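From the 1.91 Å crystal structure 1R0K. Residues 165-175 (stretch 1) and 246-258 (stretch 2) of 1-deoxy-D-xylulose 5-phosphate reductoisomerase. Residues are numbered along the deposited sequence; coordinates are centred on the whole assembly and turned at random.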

# COMPACT_ATOMS: atom_id res chain seq x y z
N ARG B 165 -3.47 0.76 -15.97
CA ARG B 165 -4.34 -0.33 -15.55
C ARG B 165 -3.81 -1.73 -15.83
O ARG B 165 -4.14 -2.67 -15.11
CB ARG B 165 -5.72 -0.20 -16.20
CG ARG B 165 -6.43 1.10 -15.86
CD ARG B 165 -7.92 0.98 -16.17
NE ARG B 165 -8.17 0.71 -17.58
CZ ARG B 165 -8.06 1.62 -18.54
NH1 ARG B 165 -7.71 2.87 -18.25
NH2 ARG B 165 -8.30 1.29 -19.80
N ASP B 166 -2.99 -1.88 -16.87
CA ASP B 166 -2.46 -3.20 -17.22
C ASP B 166 -1.48 -3.78 -16.20
O ASP B 166 -1.16 -4.96 -16.26
CB ASP B 166 -1.79 -3.16 -18.59
CG ASP B 166 -2.75 -2.83 -19.71
OD1 ASP B 166 -3.97 -3.06 -19.55
OD2 ASP B 166 -2.28 -2.34 -20.76
N TYR B 167 -1.00 -2.95 -15.27
CA TYR B 167 -0.07 -3.44 -14.26
C TYR B 167 -0.78 -4.23 -13.17
O TYR B 167 -0.14 -4.88 -12.35
CB TYR B 167 0.68 -2.27 -13.60
CG TYR B 167 1.61 -1.51 -14.52
CD1 TYR B 167 1.97 -2.01 -15.77
CD2 TYR B 167 2.16 -0.29 -14.12
CE1 TYR B 167 2.86 -1.32 -16.60
CE2 TYR B 167 3.05 0.41 -14.93
CZ TYR B 167 3.39 -0.11 -16.17
OH TYR B 167 4.27 0.58 -16.97
N VAL B 168 -2.10 -4.17 -13.17
CA VAL B 168 -2.88 -4.88 -12.16
C VAL B 168 -3.09 -6.36 -12.48
O VAL B 168 -3.52 -6.71 -13.58
CB VAL B 168 -4.29 -4.24 -11.97
CG1 VAL B 168 -5.13 -5.10 -11.02
CG2 VAL B 168 -4.16 -2.83 -11.44
N ARG B 169 -2.76 -7.22 -11.53
CA ARG B 169 -2.98 -8.65 -11.69
C ARG B 169 -4.33 -8.97 -11.05
O ARG B 169 -5.13 -9.73 -11.60
CB ARG B 169 -1.89 -9.47 -10.99
CG ARG B 169 -2.21 -10.96 -10.93
CD ARG B 169 -0.99 -11.75 -10.51
NE ARG B 169 0.04 -11.71 -11.55
CZ ARG B 169 1.34 -11.63 -11.30
NH1 ARG B 169 1.78 -11.57 -10.05
NH2 ARG B 169 2.20 -11.62 -12.31
N ARG B 170 -4.58 -8.38 -9.89
CA ARG B 170 -5.85 -8.58 -9.21
C ARG B 170 -6.14 -7.48 -8.19
O ARG B 170 -5.23 -6.86 -7.66
CB ARG B 170 -5.88 -9.94 -8.49
CG ARG B 170 -4.84 -10.11 -7.41
CD ARG B 170 -5.13 -11.31 -6.47
NE ARG B 170 -3.96 -11.58 -5.64
CZ ARG B 170 -3.94 -12.36 -4.56
NH1 ARG B 170 -5.04 -12.98 -4.14
NH2 ARG B 170 -2.80 -12.53 -3.91
N ILE B 171 -7.42 -7.23 -7.96
CA ILE B 171 -7.86 -6.25 -6.98
C ILE B 171 -8.61 -7.08 -5.94
O ILE B 171 -9.54 -7.83 -6.27
CB ILE B 171 -8.82 -5.19 -7.58
CG1 ILE B 171 -8.03 -4.22 -8.45
CG2 ILE B 171 -9.55 -4.45 -6.46
CD1 ILE B 171 -8.86 -3.08 -9.03
N ILE B 172 -8.19 -6.96 -4.69
CA ILE B 172 -8.80 -7.71 -3.60
C ILE B 172 -9.68 -6.79 -2.77
O ILE B 172 -9.19 -5.88 -2.11
CB ILE B 172 -7.74 -8.32 -2.69
CG1 ILE B 172 -6.74 -9.13 -3.52
CG2 ILE B 172 -8.40 -9.20 -1.63
CD1 ILE B 172 -5.54 -9.60 -2.72
N ILE B 173 -10.98 -7.02 -2.81
CA ILE B 173 -11.90 -6.23 -2.02
C ILE B 173 -12.07 -6.99 -0.72
O ILE B 173 -12.59 -8.11 -0.70
CB ILE B 173 -13.27 -6.09 -2.70
CG1 ILE B 173 -13.11 -5.49 -4.10
CG2 ILE B 173 -14.19 -5.22 -1.85
CD1 ILE B 173 -14.41 -5.39 -4.87
N THR B 174 -11.59 -6.41 0.37
CA THR B 174 -11.73 -7.06 1.67
C THR B 174 -13.16 -6.91 2.15
O THR B 174 -13.84 -5.94 1.81
CB THR B 174 -10.75 -6.48 2.69
OG1 THR B 174 -10.83 -5.04 2.67
CG2 THR B 174 -9.33 -6.92 2.36
N ALA B 175 -13.62 -7.88 2.94
CA ALA B 175 -14.98 -7.88 3.45
C ALA B 175 -14.99 -8.42 4.87
O ALA B 175 -14.36 -9.44 5.15
CB ALA B 175 -15.87 -8.76 2.57
N ILE B 246 -7.45 -3.97 7.03
CA ILE B 246 -6.90 -3.84 5.69
C ILE B 246 -8.18 -3.52 4.92
O ILE B 246 -9.11 -4.34 4.87
CB ILE B 246 -6.28 -5.16 5.17
CG1 ILE B 246 -5.00 -5.47 5.96
CG2 ILE B 246 -5.98 -5.05 3.68
CD1 ILE B 246 -4.24 -6.69 5.49
N HIS B 247 -8.23 -2.33 4.36
CA HIS B 247 -9.42 -1.85 3.67
C HIS B 247 -9.60 -2.30 2.22
O HIS B 247 -10.68 -2.13 1.66
CB HIS B 247 -9.47 -0.33 3.80
CG HIS B 247 -9.54 0.13 5.23
ND1 HIS B 247 -8.84 1.22 5.70
CD2 HIS B 247 -10.21 -0.38 6.30
CE1 HIS B 247 -9.08 1.36 7.00
NE2 HIS B 247 -9.90 0.40 7.38
N SER B 248 -8.55 -2.89 1.65
CA SER B 248 -8.52 -3.47 0.29
C SER B 248 -7.11 -3.47 -0.27
O SER B 248 -6.22 -2.80 0.25
CB SER B 248 -9.49 -2.76 -0.67
OG SER B 248 -10.79 -3.31 -0.51
N MET B 249 -6.89 -4.23 -1.34
CA MET B 249 -5.55 -4.32 -1.90
C MET B 249 -5.50 -4.45 -3.41
O MET B 249 -6.50 -4.77 -4.06
CB MET B 249 -4.84 -5.54 -1.28
CG MET B 249 -5.02 -5.67 0.22
SD MET B 249 -4.20 -7.14 0.90
CE MET B 249 -5.58 -8.26 1.04
N VAL B 250 -4.31 -4.20 -3.96
CA VAL B 250 -4.08 -4.31 -5.40
C VAL B 250 -2.76 -5.03 -5.63
O VAL B 250 -1.72 -4.60 -5.13
CB VAL B 250 -3.99 -2.92 -6.08
CG1 VAL B 250 -3.69 -3.09 -7.56
CG2 VAL B 250 -5.28 -2.14 -5.89
N GLU B 251 -2.79 -6.12 -6.39
CA GLU B 251 -1.55 -6.83 -6.68
C GLU B 251 -1.07 -6.45 -8.07
O GLU B 251 -1.87 -6.38 -9.02
CB GLU B 251 -1.72 -8.35 -6.62
CG GLU B 251 -0.38 -9.09 -6.73
CD GLU B 251 -0.52 -10.59 -6.78
OE1 GLU B 251 -1.31 -11.15 -5.99
OE2 GLU B 251 0.18 -11.23 -7.60
N TYR B 252 0.23 -6.22 -8.18
CA TYR B 252 0.85 -5.84 -9.44
C TYR B 252 1.49 -7.06 -10.10
O TYR B 252 1.70 -8.08 -9.46
CB TYR B 252 1.90 -4.75 -9.19
CG TYR B 252 1.30 -3.42 -8.78
CD1 TYR B 252 0.55 -3.29 -7.60
CD2 TYR B 252 1.45 -2.30 -9.59
CE1 TYR B 252 -0.04 -2.07 -7.26
CE2 TYR B 252 0.86 -1.08 -9.25
CZ TYR B 252 0.12 -0.97 -8.09
OH TYR B 252 -0.46 0.23 -7.79
N LEU B 253 1.80 -6.92 -11.39
CA LEU B 253 2.41 -7.97 -12.21
C LEU B 253 3.70 -8.53 -11.64
O LEU B 253 4.08 -9.66 -11.98
CB LEU B 253 2.69 -7.44 -13.63
CG LEU B 253 1.54 -6.82 -14.44
CD1 LEU B 253 2.04 -6.50 -15.85
CD2 LEU B 253 0.36 -7.77 -14.49
N ASP B 254 4.39 -7.76 -10.81
CA ASP B 254 5.63 -8.24 -10.23
C ASP B 254 5.44 -9.03 -8.94
O ASP B 254 6.40 -9.50 -8.34
CB ASP B 254 6.63 -7.09 -10.01
CG ASP B 254 6.10 -5.99 -9.12
OD1 ASP B 254 5.20 -6.25 -8.30
OD2 ASP B 254 6.61 -4.85 -9.22
N GLY B 255 4.18 -9.19 -8.53
CA GLY B 255 3.88 -9.93 -7.32
C GLY B 255 3.64 -9.04 -6.12
O GLY B 255 3.19 -9.49 -5.07
N SER B 256 3.94 -7.75 -6.29
CA SER B 256 3.77 -6.79 -5.22
C SER B 256 2.29 -6.52 -4.94
O SER B 256 1.49 -6.32 -5.85
CB SER B 256 4.48 -5.49 -5.56
OG SER B 256 4.23 -4.50 -4.58
N ILE B 257 1.93 -6.52 -3.67
CA ILE B 257 0.56 -6.24 -3.29
C ILE B 257 0.59 -4.99 -2.42
O ILE B 257 1.24 -4.97 -1.37
CB ILE B 257 -0.06 -7.40 -2.49
CG1 ILE B 257 -0.12 -8.65 -3.37
CG2 ILE B 257 -1.46 -7.01 -2.03
CD1 ILE B 257 -0.53 -9.91 -2.62
N LEU B 258 -0.08 -3.95 -2.88
CA LEU B 258 -0.15 -2.71 -2.12
C LEU B 258 -1.49 -2.72 -1.40
O LEU B 258 -2.52 -3.02 -2.00
CB LEU B 258 -0.06 -1.49 -3.05
CG LEU B 258 1.27 -1.36 -3.79
CD1 LEU B 258 1.29 -0.07 -4.61
CD2 LEU B 258 2.42 -1.37 -2.78

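Strand 170-175 runs antiparallel to strand 246-252 (168° between their directions), and the two stretches bury 905 Å² between them. The ladder is built from Glu251 N to Arg170 O (2.8 Å), Ile172 N to Met249 O (2.8 Å) and Met249 N to Ile172 O (2.9 Å). A beta bulge interrupts it: Val168 pairs with Tyr252 but Arg170 with Glu251, leaving Arg169 as the extra residue. Glu251 O therefore faces two amides, bonding well to Arg169 N (2.8 Å) and weakly to Arg170 N (3.5 Å). Beyond the bulge, Leu253 N reaches Tyr167 O (3.0 Å).

The bulge brings two successive arginines to one carboxylate. The side chain of Glu251 is extended through chi1 and chi2 (both t), and its two oxygens are shared out. OE2 takes Arg169 NH1 at 2.9 Å, near the plane of that guanidinium; OE1 takes Arg170 NE at 2.7 Å and Arg170 NH2 at 2.9 Å, again at the guanidinium edge. Both pairs are salt bridges. The arginines reach the carboxylate by different routes. Arg169, its CA-to-CB bond directed toward the other stretch, runs out t, t and then bends at chi3 (m), which sets its guanidinium against the turn: Leu253 CA and Tyr252 O lie over one face, and NH2 makes a weak hydrogen bond to Leu253 O (2.7 Å). Arg170 starts from chi1 p and stays extended, its end coming nearer the partner strand than its CA-to-CB direction suggests; NH2 also lies 3.7 Å from Ile257 CD1.

The type I turn from Tyr252 to Gly255 is closed by Gly255 N to Tyr252 O (2.9 Å). Gly255 has a positive phi (99°), and a CB at these backbone angles would be jammed against the preceding carbonyl oxygen. Asp254, chi1 p, accepts Ser256 N at OD1 (2.8 Å). Leu253 (m, t) sends its end back to the first stretch, with CD1 3.6 Å from Asp166 O.

Ile172 and Met249 share the face that carries Arg170 and Glu251; the m, t rotamer of Ile172 places CD1 4.0 Å from Met249 CE. On the other face, Ile171 CG1 approaches Val250 CG2 (4.3 Å), while Val168 CG2 lies 3.9 Å from Val250 CG1.

At the far end, Thr174 in rotamer p directs OG1 to Ile246 O (2.9 Å), a hydrogen bond that it donates. Ser248, with phi at 154°, donates OG to His247 O in a very short bond (2.5 Å), while the same OG weakly accepts Thr174 N (3.3 Å).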